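Local coordinates for Serpin48 (Tenebrio molitor, PDB 3OZQ), which acts as a highly specific serpin in the innate immunity of the beetle, inhibiting the serine protease SPE, at residues Q9-N13 / A76-V80; Q149-D153 / L165-L169; F171-L176 / L224-A230; S187-K191 / V352-F356. All blocks are in the same frame, centred on the assembly; numbering follows the deposited sequence.

Contact 1. Residues Q9-N13 / A76-V80; sequences QEFPN and AVKEV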
loop_
_atom_site.group_PDB
_atom_site.type_symbol
_atom_site.label_atom_id
_atom_site.label_comp_id
_atom_site.label_asym_id
_atom_site.label_seq_id
_atom_site.Cartn_x
_atom_site.Cartn_y
_atom_site.Cartn_z
ATOM N N GLN A 9 -16.028 -8.377 -8.046
ATOM C CA GLN A 9 -15.865 -7.220 -8.917
ATOM C C GLN A 9 -14.470 -7.242 -9.516
ATOM O O GLN A 9 -13.571 -7.886 -8.972
ATOM C CB GLN A 9 -16.088 -5.927 -8.130
ATOM C CG GLN A 9 -17.280 -5.985 -7.182
ATOM C CD GLN A 9 -17.441 -4.714 -6.371
ATOM O OE1 GLN A 9 -17.207 -4.700 -5.160
ATOM N NE2 GLN A 9 -17.853 -3.637 -7.036
ATOM N N GLU A 10 -14.275 -6.509 -10.607
ATOM C CA GLU A 10 -13.009 -6.578 -11.321
ATOM C C GLU A 10 -12.125 -5.349 -11.153
ATOM O O GLU A 10 -11.055 -5.261 -11.765
ATOM C CB GLU A 10 -13.242 -6.837 -12.804
ATOM C CG GLU A 10 -13.850 -5.662 -13.524
ATOM C CD GLU A 10 -15.081 -6.050 -14.304
ATOM O OE1 GLU A 10 -15.680 -7.108 -13.992
ATOM O OE2 GLU A 10 -15.445 -5.298 -15.232
ATOM N N PHE A 11 -12.562 -4.385 -10.351
ATOM C CA PHE A 11 -11.624 -3.353 -9.926
ATOM C C PHE A 11 -10.855 -3.862 -8.708
ATOM O O PHE A 11 -9.625 -3.777 -8.671
ATOM C CB PHE A 11 -12.295 -2.010 -9.631
ATOM C CG PHE A 11 -11.346 -0.988 -9.083
ATOM C CD1 PHE A 11 -10.324 -0.486 -9.868
ATOM C CD2 PHE A 11 -11.450 -0.555 -7.772
ATOM C CE1 PHE A 11 -9.433 0.442 -9.362
ATOM C CE2 PHE A 11 -10.561 0.377 -7.259
ATOM C CZ PHE A 11 -9.553 0.877 -8.050
ATOM N N PRO A 12 -11.579 -4.402 -7.711
ATOM C CA PRO A 12 -10.906 -5.110 -6.621
ATOM C C PRO A 12 -9.967 -6.163 -7.187
ATOM O O PRO A 12 -8.894 -6.406 -6.639
ATOM C CB PRO A 12 -12.064 -5.777 -5.891
ATOM C CG PRO A 12 -13.199 -4.835 -6.090
ATOM C CD PRO A 12 -13.033 -4.313 -7.485
ATOM N N ASN A 13 -10.366 -6.761 -8.301
ATOM C CA ASN A 13 -9.573 -7.799 -8.941
ATOM C C ASN A 13 -8.333 -7.245 -9.649
ATOM O O ASN A 13 -7.275 -7.873 -9.639
ATOM C CB ASN A 13 -10.449 -8.582 -9.927
ATOM C CG ASN A 13 -10.133 -10.059 -9.946
ATOM O OD1 ASN A 13 -10.996 -10.893 -9.657
ATOM N ND2 ASN A 13 -8.894 -10.396 -10.290
ATOM N N ALA A 76 -16.497 2.942 -9.944
ATOM C CA ALA A 76 -15.827 1.798 -9.345
ATOM C C ALA A 76 -14.856 2.210 -8.242
ATOM O O ALA A 76 -14.882 1.661 -7.141
ATOM C CB ALA A 76 -15.106 1.005 -10.418
ATOM N N VAL A 77 -13.996 3.178 -8.548
ATOM C CA VAL A 77 -13.053 3.699 -7.568
ATOM C C VAL A 77 -13.775 4.390 -6.420
ATOM O O VAL A 77 -13.354 4.333 -5.273
ATOM C CB VAL A 77 -12.078 4.692 -8.222
ATOM C CG1 VAL A 77 -11.219 5.368 -7.161
ATOM C CG2 VAL A 77 -11.223 3.979 -9.251
ATOM N N LYS A 78 -14.869 5.058 -6.742
ATOM C CA LYS A 78 -15.637 5.772 -5.743
ATOM C C LYS A 78 -16.213 4.792 -4.722
ATOM O O LYS A 78 -16.257 5.093 -3.531
ATOM C CB LYS A 78 -16.755 6.566 -6.415
ATOM C CG LYS A 78 -17.723 7.236 -5.465
ATOM C CD LYS A 78 -17.120 8.457 -4.804
ATOM C CE LYS A 78 -18.198 9.267 -4.097
ATOM N NZ LYS A 78 -19.247 9.769 -5.042
ATOM N N GLU A 79 -16.637 3.617 -5.185
ATOM C CA GLU A 79 -17.197 2.614 -4.269
ATOM C C GLU A 79 -16.155 2.032 -3.305
ATOM O O GLU A 79 -16.360 2.026 -2.091
ATOM C CB GLU A 79 -17.948 1.499 -5.016
ATOM C CG GLU A 79 -18.696 0.533 -4.069
ATOM C CD GLU A 79 -19.658 -0.420 -4.790
ATOM O OE1 GLU A 79 -19.189 -1.444 -5.337
ATOM O OE2 GLU A 79 -20.887 -0.153 -4.803
ATOM N N VAL A 80 -15.038 1.547 -3.834
ATOM C CA VAL A 80 -14.005 0.985 -2.966
ATOM C C VAL A 80 -13.556 1.992 -1.906
ATOM O O VAL A 80 -13.535 1.684 -0.715
ATOM C CB VAL A 80 -12.784 0.464 -3.755
ATOM C CG1 VAL A 80 -13.173 -0.732 -4.601
ATOM C CG2 VAL A 80 -12.199 1.562 -4.619
#
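F11 lays one face of its ring over CG2 of V77, a CH-pi contact with 4.2 Å from V77 CG2 to the ring centroid. This is helix-helix packing in the helical part of the serpin fold: the start of helix 10-29 and the chain leading into it meet helix 70-83. With CG anti to the backbone N (chi1 175°), the ring of F11 reaches across to the second helix and presents to V80 its CD2-CE2 edge, along which the methyls sit side by side, V80 CG1 against F11 CD2 and, at 3.3 Å, V80 CG2 against F11 CE2. At the root of the side chain, F11 CB rests 4.2 Å from A76 CB. Placing an alanine here would probably open a gap between the helices where V77 meets the ring's face and V80 its edge. F66 from a loop adds a second ring beside F11, and F39 of helix 38-50 also touches V80. P12 contributes lightly, its CG reaching V80 CG1. Toward the surface the contact turns polar: the extended chains of Q9 and E79 cross at about a right angle, and Q9 NE2 donates to E79 OE1 at 3.1 Å, nearly along the C-O axis, with the amide and carboxylate planes 66° apart.

Contact 2. Residues Q149-D153 / L165-L169; sequences QNLVD and LINAL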
loop_
_atom_site.group_PDB
_atom_site.type_symbol
_atom_site.label_atom_id
_atom_site.label_comp_id
_atom_site.label_asym_id
_atom_site.label_seq_id
_atom_site.Cartn_x
_atom_site.Cartn_y
_atom_site.Cartn_z
ATOM N N GLN A 149 5.959 12.331 8.065
ATOM C CA GLN A 149 6.705 13.566 7.969
ATOM C C GLN A 149 7.703 13.490 6.833
ATOM O O GLN A 149 8.105 12.394 6.420
ATOM C CB GLN A 149 7.402 13.864 9.300
ATOM C CG GLN A 149 6.428 14.064 10.450
ATOM C CD GLN A 149 7.099 14.592 11.704
ATOM O OE1 GLN A 149 8.326 14.585 11.818
ATOM N NE2 GLN A 149 6.292 15.062 12.653
ATOM N N ASN A 150 8.065 14.658 6.311
ATOM C CA ASN A 150 9.118 14.761 5.322
ATOM C C ASN A 150 8.928 13.828 4.146
ATOM O O ASN A 150 9.869 13.170 3.709
ATOM C CB ASN A 150 10.467 14.495 5.992
ATOM C CG ASN A 150 10.826 15.571 6.981
ATOM O OD1 ASN A 150 11.228 16.663 6.588
ATOM N ND2 ASN A 150 10.653 15.287 8.268
ATOM N N LEU A 151 7.709 13.766 3.634
ATOM C CA LEU A 151 7.441 12.924 2.482
ATOM C C LEU A 151 8.269 13.367 1.282
ATOM O O LEU A 151 8.946 12.553 0.659
ATOM C CB LEU A 151 5.948 12.923 2.137
ATOM C CG LEU A 151 5.535 11.910 1.063
ATOM C CD1 LEU A 151 4.090 11.448 1.262
ATOM C CD2 LEU A 151 5.749 12.484 -0.330
ATOM N N VAL A 152 8.202 14.659 0.968
ATOM C CA VAL A 152 8.895 15.233 -0.193
ATOM C C VAL A 152 10.299 15.656 0.223
ATOM O O VAL A 152 10.477 16.430 1.170
ATOM C CB VAL A 152 8.151 16.464 -0.760
ATOM C CG1 VAL A 152 8.961 17.128 -1.894
ATOM C CG2 VAL A 152 6.746 16.079 -1.251
ATOM N N ASP A 153 11.290 15.114 -0.469
ATOM C CA ASP A 153 12.667 15.539 -0.300
ATOM C C ASP A 153 12.912 16.650 -1.305
ATOM O O ASP A 153 12.897 16.407 -2.512
ATOM C CB ASP A 153 13.607 14.363 -0.549
ATOM C CG ASP A 153 15.072 14.780 -0.601
ATOM O OD1 ASP A 153 15.928 13.894 -0.445
ATOM O OD2 ASP A 153 15.369 15.980 -0.806
ATOM N N LEU A 165 2.620 14.006 -7.780
ATOM C CA LEU A 165 1.642 13.179 -7.056
ATOM C C LEU A 165 2.192 12.814 -5.693
ATOM O O LEU A 165 3.246 12.194 -5.589
ATOM C CB LEU A 165 1.346 11.872 -7.797
ATOM C CG LEU A 165 0.894 11.797 -9.259
ATOM C CD1 LEU A 165 -0.226 10.788 -9.438
ATOM C CD2 LEU A 165 0.544 13.141 -9.880
ATOM N N ILE A 166 1.464 13.190 -4.654
ATOM C CA ILE A 166 1.824 12.843 -3.288
ATOM C C ILE A 166 0.817 11.824 -2.767
ATOM O O ILE A 166 -0.385 11.998 -2.967
ATOM C CB ILE A 166 1.732 14.070 -2.386
ATOM C CG1 ILE A 166 2.900 15.006 -2.671
ATOM C CG2 ILE A 166 1.731 13.650 -0.944
ATOM C CD1 ILE A 166 4.188 14.282 -2.951
ATOM N N ASN A 167 1.307 10.783 -2.100
ATOM C CA ASN A 167 0.458 9.660 -1.644
ATOM C C ASN A 167 0.927 9.094 -0.309
ATOM O O ASN A 167 1.760 8.207 -0.273
ATOM C CB ASN A 167 0.488 8.560 -2.705
ATOM C CG ASN A 167 -0.390 7.365 -2.370
ATOM O OD1 ASN A 167 -1.284 7.432 -1.527
ATOM N ND2 ASN A 167 -0.157 6.271 -3.076
ATOM N N ALA A 168 0.395 9.627 0.781
ATOM C CA ALA A 168 0.790 9.220 2.116
ATOM C C ALA A 168 -0.373 8.487 2.747
ATOM O O ALA A 168 -1.515 8.929 2.636
ATOM C CB ALA A 168 1.130 10.407 2.948
ATOM N N LEU A 169 -0.086 7.377 3.414
ATOM C CA LEU A 169 -1.143 6.626 4.093
ATOM C C LEU A 169 -0.649 5.691 5.177
ATOM O O LEU A 169 0.539 5.398 5.293
ATOM C CB LEU A 169 -2.042 5.832 3.116
ATOM C CG LEU A 169 -1.549 4.991 1.922
ATOM C CD1 LEU A 169 -0.078 4.693 1.891
ATOM C CD2 LEU A 169 -2.374 3.697 1.682
#
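L151 drives its side chain onto the face of strand 163-174, and its two methyls divide the work. L151 CD1 meets A168 CB at 3.6 Å and also reaches CG2 of I166, while L151 CD2 sits 3.5 Å from I166 CD1. The fork therefore spans two strand residues that face the same way, with the backbone of N167 passing between them. Setting CG anti to the backbone N (chi1 -172°) carries the leucine out of its loop and onto the strand. I166 answers from the other side: it runs antiparallel alongside L151, and its CD1 also takes a methyl from V152, with I166 CD1 and V152 CG2 3.6 Å apart and the two side chains crossing at about a right angle. No hydrogen bond joins the segments, and the side chains that touch are all apolar. What fixes the loop lies beside it, where N137 OD1 accepts from the backbone N of V152 and K316 NZ donates to the carbonyl O of Q149. In serpin terms, the loop that follows helix 129-143 is here laid back over the central sheet. M136 and V140 of that helix also cover I166, and V314 and K316 of the neighbouring strand 310-321 flank L151.

Contact 3. Residues F171-L176 / L224-A230; sequences FNAKWL and LPFKGGA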
loop_
_atom_site.group_PDB
_atom_site.type_symbol
_atom_site.label_atom_id
_atom_site.label_comp_id
_atom_site.label_asym_id
_atom_site.label_seq_id
_atom_site.Cartn_x
_atom_site.Cartn_y
_atom_site.Cartn_z
ATOM N N PHE A 171 -2.723 2.533 8.017
ATOM C CA PHE A 171 -3.939 1.798 8.327
ATOM C C PHE A 171 -4.058 1.640 9.834
ATOM O O PHE A 171 -3.056 1.500 10.532
ATOM C CB PHE A 171 -3.860 0.409 7.695
ATOM C CG PHE A 171 -5.158 -0.350 7.719
ATOM C CD1 PHE A 171 -6.280 0.152 7.083
ATOM C CD2 PHE A 171 -5.252 -1.578 8.367
ATOM C CE1 PHE A 171 -7.482 -0.560 7.093
ATOM C CE2 PHE A 171 -6.448 -2.289 8.377
ATOM C CZ PHE A 171 -7.562 -1.782 7.732
ATOM N N ASN A 172 -5.290 1.661 10.327
ATOM C CA ASN A 172 -5.551 1.449 11.741
ATOM C C ASN A 172 -6.632 0.393 11.945
ATOM O O ASN A 172 -7.761 0.558 11.472
ATOM C CB ASN A 172 -5.958 2.763 12.399
ATOM C CG ASN A 172 -6.438 2.572 13.821
ATOM O OD1 ASN A 172 -5.651 2.639 14.772
ATOM N ND2 ASN A 172 -7.734 2.322 13.977
ATOM N N ALA A 173 -6.280 -0.697 12.631
ATOM C CA ALA A 173 -7.210 -1.798 12.861
ATOM C C ALA A 173 -6.948 -2.507 14.180
ATOM O O ALA A 173 -5.868 -2.387 14.768
ATOM C CB ALA A 173 -7.178 -2.805 11.709
ATOM N N LYS A 174 -7.956 -3.238 14.641
ATOM C CA LYS A 174 -7.859 -4.016 15.871
ATOM C C LYS A 174 -7.937 -5.501 15.554
ATOM O O LYS A 174 -8.781 -5.927 14.764
ATOM C CB LYS A 174 -9.003 -3.663 16.818
ATOM C CG LYS A 174 -9.070 -2.213 17.247
ATOM C CD LYS A 174 -7.881 -1.798 18.096
ATOM C CE LYS A 174 -8.067 -0.365 18.581
ATOM N NZ LYS A 174 -6.953 0.104 19.461
ATOM N N TRP A 175 -7.064 -6.293 16.176
ATOM C CA TRP A 175 -7.165 -7.740 16.073
ATOM C C TRP A 175 -8.537 -8.184 16.582
ATOM O O TRP A 175 -9.014 -7.686 17.593
ATOM C CB TRP A 175 -6.085 -8.424 16.922
ATOM C CG TRP A 175 -4.658 -8.203 16.467
ATOM C CD1 TRP A 175 -3.620 -7.725 17.221
ATOM C CD2 TRP A 175 -4.114 -8.494 15.173
ATOM N NE1 TRP A 175 -2.465 -7.690 16.469
ATOM C CE2 TRP A 175 -2.744 -8.156 15.208
ATOM C CE3 TRP A 175 -4.651 -9.006 13.984
ATOM C CZ2 TRP A 175 -1.906 -8.306 14.093
ATOM C CZ3 TRP A 175 -3.812 -9.151 12.873
ATOM C CH2 TRP A 175 -2.460 -8.809 12.942
ATOM N N LEU A 176 -9.171 -9.109 15.877
ATOM C CA LEU A 176 -10.386 -9.741 16.384
ATOM C C LEU A 176 -10.060 -10.515 17.665
ATOM O O LEU A 176 -10.846 -10.545 18.612
ATOM C CB LEU A 176 -10.966 -10.686 15.336
ATOM C CG LEU A 176 -12.213 -11.482 15.727
ATOM C CD1 LEU A 176 -13.333 -10.547 16.145
ATOM C CD2 LEU A 176 -12.646 -12.374 14.573
ATOM N N LEU A 224 -4.722 -13.589 9.754
ATOM C CA LEU A 224 -5.077 -13.068 11.066
ATOM C C LEU A 224 -6.150 -12.009 10.894
ATOM O O LEU A 224 -5.940 -11.020 10.186
ATOM C CB LEU A 224 -3.852 -12.462 11.753
ATOM C CG LEU A 224 -2.731 -13.399 12.216
ATOM C CD1 LEU A 224 -1.521 -12.591 12.652
ATOM C CD2 LEU A 224 -3.201 -14.298 13.344
ATOM N N PRO A 225 -7.303 -12.222 11.540
ATOM C CA PRO A 225 -8.506 -11.414 11.344
ATOM C C PRO A 225 -8.485 -10.140 12.163
ATOM O O PRO A 225 -8.089 -10.141 13.335
ATOM C CB PRO A 225 -9.642 -12.341 11.824
ATOM C CG PRO A 225 -8.979 -13.707 12.085
ATOM C CD PRO A 225 -7.561 -13.377 12.414
ATOM N N PHE A 226 -8.877 -9.051 11.509
ATOM C CA PHE A 226 -9.080 -7.768 12.153
ATOM C C PHE A 226 -10.567 -7.623 12.414
ATOM O O PHE A 226 -11.380 -8.213 11.711
ATOM C CB PHE A 226 -8.652 -6.631 11.215
ATOM C CG PHE A 226 -7.159 -6.450 11.103
ATOM C CD1 PHE A 226 -6.375 -6.278 12.238
ATOM C CD2 PHE A 226 -6.546 -6.448 9.860
ATOM C CE1 PHE A 226 -5.002 -6.098 12.133
ATOM C CE2 PHE A 226 -5.170 -6.275 9.743
ATOM C CZ PHE A 226 -4.398 -6.102 10.881
ATOM N N LYS A 227 -10.925 -6.824 13.408
ATOM C CA LYS A 227 -12.324 -6.504 13.613
ATOM C C LYS A 227 -12.884 -5.799 12.389
ATOM O O LYS A 227 -12.257 -4.878 11.845
ATOM C CB LYS A 227 -12.501 -5.622 14.847
ATOM C CG LYS A 227 -12.329 -6.346 16.164
ATOM C CD LYS A 227 -12.757 -5.454 17.322
ATOM C CE LYS A 227 -12.586 -6.148 18.662
ATOM N NZ LYS A 227 -11.153 -6.217 19.076
ATOM N N GLY A 228 -14.061 -6.239 11.952
ATOM C CA GLY A 228 -14.776 -5.569 10.886
ATOM C C GLY A 228 -14.577 -6.239 9.543
ATOM O O GLY A 228 -15.088 -5.760 8.528
ATOM N N GLY A 229 -13.812 -7.326 9.523
ATOM C CA GLY A 229 -13.632 -8.089 8.298
ATOM C C GLY A 229 -12.301 -7.963 7.568
ATOM O O GLY A 229 -12.009 -8.742 6.659
ATOM N N ALA A 230 -11.496 -6.978 7.947
ATOM C CA ALA A 230 -10.158 -6.836 7.388
ATOM C C ALA A 230 -9.277 -7.989 7.868
ATOM O O ALA A 230 -9.650 -8.720 8.796
ATOM C CB ALA A 230 -9.569 -5.521 7.822
HETATM O O HOH W 1 -10.282 -3.476 12.899
#
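The rings of W175 and F226 form an offset stack, the six-membered ring of W175 4.6 Å, centroid to centroid, from that of F226 with the planes 15° apart. From the opposite face of F226 comes A173 CB, a CH-pi contact, while the carbonyl O of K174 lies at the F226 edge and that of P225 at the edge of the indole. The tryptophan sits just past the end of strand 163-174, where serpins carry a characteristic tryptophan in the breach, the top of the central sheet at which the reactive-centre loop begins to insert. Its NE1 is held by the carbonyl of S322, and L224 CB packs 3.5 Å from W175 CZ3. F171 points the edge of its ring at A230 CB and, more distantly, at F226 CE2. The backbones meet in a single bridge between W175 and F226: K227 N donates to K174 O at 2.7 Å, and L176 N to P225 O at 2.9 Å. Beyond it the chain reverses in a type II turn from F226 to G229. A water accepts from K174 N and lies 2.6 Å from K227 O. K227 bends at its last torsion (chi4 75°), which brings K227 NZ back to W175 O at 3.0 Å.

Contact 4. Residues S187-K191 / V352-F356; sequences SDFHK and VDHPF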
loop_
_atom_site.group_PDB
_atom_site.type_symbol
_atom_site.label_atom_id
_atom_site.label_comp_id
_atom_site.label_asym_id
_atom_site.label_seq_id
_atom_site.Cartn_x
_atom_site.Cartn_y
_atom_site.Cartn_z
ATOM N N SER A 187 12.611 -13.453 21.448
ATOM C CA SER A 187 12.831 -14.806 20.922
ATOM C C SER A 187 13.637 -14.796 19.624
ATOM O O SER A 187 13.743 -13.763 18.957
ATOM C CB SER A 187 11.502 -15.525 20.682
ATOM O OG SER A 187 10.671 -15.488 21.825
ATOM N N ASP A 188 14.181 -15.955 19.259
ATOM C CA ASP A 188 14.976 -16.075 18.043
ATOM C C ASP A 188 14.199 -15.609 16.817
ATOM O O ASP A 188 13.024 -15.937 16.664
ATOM C CB ASP A 188 15.404 -17.528 17.806
ATOM C CG ASP A 188 16.334 -18.057 18.887
ATOM O OD1 ASP A 188 17.117 -17.266 19.451
ATOM O OD2 ASP A 188 16.277 -19.271 19.163
ATOM N N PHE A 189 14.871 -14.863 15.951
ATOM C CA PHE A 189 14.386 -14.595 14.609
ATOM C C PHE A 189 15.566 -14.857 13.693
ATOM O O PHE A 189 16.620 -14.238 13.829
ATOM C CB PHE A 189 13.893 -13.141 14.460
ATOM C CG PHE A 189 13.293 -12.833 13.104
ATOM C CD1 PHE A 189 14.086 -12.400 12.061
ATOM C CD2 PHE A 189 11.936 -12.999 12.871
ATOM C CE1 PHE A 189 13.535 -12.126 10.812
ATOM C CE2 PHE A 189 11.381 -12.732 11.626
ATOM C CZ PHE A 189 12.178 -12.298 10.595
ATOM N N HIS A 190 15.406 -15.793 12.773
ATOM C CA HIS A 190 16.489 -16.135 11.866
ATOM C C HIS A 190 16.401 -15.341 10.578
ATOM O O HIS A 190 15.543 -15.613 9.751
ATOM C CB HIS A 190 16.436 -17.623 11.528
ATOM C CG HIS A 190 16.416 -18.511 12.728
ATOM N ND1 HIS A 190 17.510 -18.667 13.553
ATOM C CD2 HIS A 190 15.438 -19.291 13.245
ATOM C CE1 HIS A 190 17.204 -19.503 14.529
ATOM N NE2 HIS A 190 15.954 -19.900 14.363
ATOM N N LYS A 191 17.302 -14.378 10.406
ATOM C CA LYS A 191 17.384 -13.613 9.168
ATOM C C LYS A 191 17.895 -14.512 8.048
ATOM O O LYS A 191 17.695 -14.236 6.859
ATOM C CB LYS A 191 18.318 -12.415 9.345
ATOM C CG LYS A 191 17.939 -11.504 10.502
ATOM C CD LYS A 191 18.933 -10.364 10.659
ATOM C CE LYS A 191 18.658 -9.561 11.925
ATOM N NZ LYS A 191 19.729 -8.545 12.214
ATOM N N VAL A 352 6.465 -17.491 13.156
ATOM C CA VAL A 352 7.046 -16.546 12.219
ATOM C C VAL A 352 8.397 -16.076 12.751
ATOM O O VAL A 352 8.488 -15.069 13.450
ATOM C CB VAL A 352 6.096 -15.353 11.978
ATOM C CG1 VAL A 352 6.617 -14.482 10.844
ATOM C CG2 VAL A 352 4.667 -15.847 11.680
ATOM N N ASP A 353 9.449 -16.813 12.403
ATOM C CA ASP A 353 10.748 -16.661 13.057
ATOM C C ASP A 353 11.853 -16.625 12.027
ATOM O O ASP A 353 13.010 -16.917 12.323
ATOM C CB ASP A 353 10.985 -17.797 14.063
ATOM C CG ASP A 353 11.331 -19.120 13.391
ATOM O OD1 ASP A 353 11.061 -19.279 12.181
ATOM O OD2 ASP A 353 11.868 -20.017 14.084
ATOM N N HIS A 354 11.461 -16.277 10.807
ATOM C CA HIS A 354 12.366 -16.022 9.695
ATOM C C HIS A 354 11.594 -15.131 8.707
ATOM O O HIS A 354 10.400 -14.913 8.896
ATOM C CB HIS A 354 12.840 -17.331 9.048
ATOM C CG HIS A 354 11.729 -18.233 8.603
ATOM N ND1 HIS A 354 10.969 -18.971 9.485
ATOM C CD2 HIS A 354 11.272 -18.540 7.367
ATOM C CE1 HIS A 354 10.083 -19.682 8.813
ATOM N NE2 HIS A 354 10.245 -19.439 7.525
ATOM N N PRO A 355 12.276 -14.603 7.681
ATOM C CA PRO A 355 11.692 -13.594 6.777
ATOM C C PRO A 355 10.403 -14.034 6.083
ATOM O O PRO A 355 10.274 -15.187 5.671
ATOM C CB PRO A 355 12.802 -13.364 5.758
ATOM C CG PRO A 355 14.049 -13.605 6.531
ATOM C CD PRO A 355 13.720 -14.771 7.436
ATOM N N PHE A 356 9.458 -13.109 5.965
ATOM C CA PHE A 356 8.127 -13.421 5.461
ATOM C C PHE A 356 7.527 -12.263 4.658
ATOM O O PHE A 356 7.943 -11.122 4.804
ATOM C CB PHE A 356 7.196 -13.751 6.617
ATOM C CG PHE A 356 7.062 -12.651 7.635
ATOM C CD1 PHE A 356 5.980 -11.794 7.609
ATOM C CD2 PHE A 356 8.008 -12.487 8.629
ATOM C CE1 PHE A 356 5.849 -10.790 8.554
ATOM C CE2 PHE A 356 7.880 -11.484 9.579
ATOM C CZ PHE A 356 6.806 -10.634 9.539
#
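The sequence VDHPF belongs to the C-terminal serpin signature, and here it lies along the end of strand 185-190. One straight backbone bond joins them: H190 N donates to D353 O at 2.7 Å. The same oxygen receives a CA-H contact from F189, and a second CA-H...O contact runs the other way, from H354 CA to H190 O at 3.2 Å. P355 CD also abuts that carbonyl. F189 supplies the apolar half. Its CG stands anti to the backbone N (chi1 -176°), which spreads the ring across the peptide between D353 and H354; F189 CZ comes 3.5 Å from H354 C. At the ring's edge F189 CE2 meets F356 CE2 at 4.2 Å. A serine in place of F189 would probably strip the cover from that peptide and leave the edge of F356 without its partner. The signature histidine is gripped at both nitrogens: H354 ND1 donates to D353 OD1 at 2.7 Å, the carboxylate oxygen almost in the ring plane, and NE2 to the carbonyl of S237, which fixes the ring's rotation. Acceptors at both nitrogens suggest a protonated ring, which D353 would favour. The carboxylate of D353 also passes beside the ring of H190, the two planes 81° apart. Strand 196-205 borders F189 and H190 through V197 and V196, P269 of strand 260-278 packs on F189, and I234 of strand 231-237 lies against F356.

Overall arrangement
Contacts 2 and 3 share strand 163-174, one in its first half and the other at and just past its end, yet their centres are 26 Å apart. Contact 4 comes closest to contact 3, with nearest atoms about 7 Å apart; along the chain the two interlock, 187-191 falling between the segments of contact 3. Contact 1, in the helices, and contact 4 lie on opposite sides of the chain's centre, their own centres 36 Å apart. The reactive-centre loop, the inhibitory element of serpins, is partly disordered: 337-345 is not modelled, and the chain reappears shortly before the 352-356 segment of contact 4. Contact 3 probably marks where that loop would begin to insert, as in other serpins.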